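Local coordinates for aromatic-L-amino-acid decarboxylase (Catharanthus roseus, PDB 6EEW) that catalyses the pyridoxal 5'-phosphate-dependent decarboxylation of L-tryptophan to tryptamine and of 5-hydroxy-L-tryptophan to serotonin, at the interface of chains A and B. Coordinates in Å, arbitrary orientation; residue numbers count along the deposited sequence, not the author numbering. Chains: chain A/B, Aromatic-L-amino-acid decarboxylase.

The interface of chains A and B. Residues chain A 384-385, 389, 393; chain B 19, 21, 71.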
loop_
_atom_site.group_PDB
_atom_site.type_symbol
_atom_site.label_atom_id
_atom_site.label_comp_id
_atom_site.label_asym_id
_atom_site.label_seq_id
_atom_site.Cartn_x
_atom_site.Cartn_y
_atom_site.Cartn_z
ATOM N N SER A 384 -14.113 -19.012 6.414
ATOM C CA SER A 384 -15.525 -18.744 6.639
ATOM C C SER A 384 -16.401 -19.246 5.502
ATOM O O SER A 384 -17.583 -19.532 5.722
ATOM C CB SER A 384 -15.732 -17.244 6.843
ATOM O OG SER A 384 -14.775 -16.720 7.758
ATOM N N TYR A 385 -15.856 -19.363 4.291
ATOM C CA TYR A 385 -16.642 -19.804 3.152
ATOM C C TYR A 385 -16.262 -21.173 2.612
ATOM O O TYR A 385 -17.156 -21.921 2.196
ATOM C CB TYR A 385 -16.573 -18.752 2.037
ATOM C CG TYR A 385 -17.095 -17.428 2.554
ATOM C CD1 TYR A 385 -18.281 -17.377 3.284
ATOM C CD2 TYR A 385 -16.399 -16.243 2.362
ATOM C CE1 TYR A 385 -18.770 -16.178 3.783
ATOM C CE2 TYR A 385 -16.883 -15.039 2.857
ATOM C CZ TYR A 385 -18.067 -15.008 3.563
ATOM O OH TYR A 385 -18.546 -13.812 4.066
ATOM N N ASN A 389 -17.619 -23.102 -1.688
ATOM C CA ASN A 389 -18.418 -21.882 -1.814
ATOM C C ASN A 389 -17.707 -20.799 -2.619
ATOM O O ASN A 389 -18.356 -20.068 -3.378
ATOM C CB ASN A 389 -18.777 -21.352 -0.432
ATOM C CG ASN A 389 -19.857 -22.162 0.218
ATOM O OD1 ASN A 389 -20.797 -22.583 -0.450
ATOM N ND2 ASN A 389 -19.731 -22.399 1.519
ATOM N N HIS A 393 -19.136 -19.015 -5.957
ATOM C CA HIS A 393 -19.230 -17.577 -6.187
ATOM C C HIS A 393 -18.677 -17.200 -7.562
ATOM O O HIS A 393 -19.323 -16.478 -8.350
ATOM C CB HIS A 393 -18.485 -16.862 -5.057
ATOM C CG HIS A 393 -17.721 -15.653 -5.492
ATOM N ND1 HIS A 393 -18.333 -14.476 -5.868
ATOM C CD2 HIS A 393 -16.388 -15.439 -5.605
ATOM C CE1 HIS A 393 -17.408 -13.586 -6.187
ATOM N NE2 HIS A 393 -16.219 -14.150 -6.047
ATOM N N PHE B 19 -25.574 -18.948 -2.088
ATOM C CA PHE B 19 -24.455 -18.469 -1.278
ATOM C C PHE B 19 -24.265 -16.950 -1.418
ATOM O O PHE B 19 -23.953 -16.445 -2.500
ATOM C CB PHE B 19 -23.174 -19.226 -1.657
ATOM C CG PHE B 19 -21.919 -18.617 -1.098
ATOM C CD1 PHE B 19 -21.728 -18.517 0.273
ATOM C CD2 PHE B 19 -20.919 -18.157 -1.946
ATOM C CE1 PHE B 19 -20.572 -17.954 0.786
ATOM C CE2 PHE B 19 -19.760 -17.595 -1.440
ATOM C CZ PHE B 19 -19.585 -17.495 -0.071
ATOM N N PRO B 21 -22.098 -13.927 0.127
ATOM C CA PRO B 21 -21.028 -13.457 1.026
ATOM C C PRO B 21 -21.362 -12.154 1.742
ATOM O O PRO B 21 -20.817 -11.906 2.829
ATOM C CB PRO B 21 -19.829 -13.277 0.084
ATOM C CG PRO B 21 -20.445 -13.059 -1.284
ATOM C CD PRO B 21 -21.705 -13.882 -1.293
ATOM N N PRO B 71 -17.373 -24.783 4.864
ATOM C CA PRO B 71 -17.332 -23.578 5.704
ATOM C C PRO B 71 -17.096 -23.903 7.169
ATOM O O PRO B 71 -17.472 -24.965 7.664
ATOM C CB PRO B 71 -18.714 -22.948 5.494
ATOM C CG PRO B 71 -19.594 -24.093 5.020
ATOM C CD PRO B 71 -18.692 -24.997 4.236
#
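B:Phe19, the first modelled residue of its chain, lays its ring between A:Tyr385, A:Asn389 and A:His393 on the long helix 375-409 of the partner, in the homodimer of this group II, pyridoxal-phosphate-dependent decarboxylase. Packing is tight around this ring. Its CE1/CZ rim points at the A:Tyr385 ring in an edge-to-face arrangement, the planes 69° apart and CE1 of B:Phe19 3.4 Å from CD1 of A:Tyr385. One face of the phenyl ring is capped by A:Asn389, whose CB sits 3.8 Å above the ring centroid and whose amide plane is nearly parallel to the ring. On the opposite face CD of B:Pro21 lies offset toward the rim. CB of A:His393 meets the rim in plane, 3.9 Å from CE2 of B:Phe19, which the backbone O of A:Asn389 approaches to 3.4 Å. With CG anti to the backbone N (chi1 168°), the phenyl ring extends toward the helix to meet A:Asn389. A hydrogen bond within the helix steadies the A:Asn389 amide: its ND2 donates to the backbone O of A:Tyr385 at 2.7 Å, restraining rotation of the amide lying over the phenyl. An alanine in place of B:Phe19 would probably open a gap between A:Tyr385 and A:His393 and leave the face of the A:Asn389 amide without its aromatic partner. Contacts are looser toward B:Pro71, which presents its ring carbons to the helix backbone, CB lying 3.6 Å from the carbonyl O of A:Ser384; its CG and CD come no nearer than 3.9 Å to ND2 of A:Asn389. OH of A:Tyr385 lies 3.2 Å from the carbonyl O of B:Pro21, an approach not counted as a hydrogen bond, where B:Pro21 buries far less surface than B:Phe19.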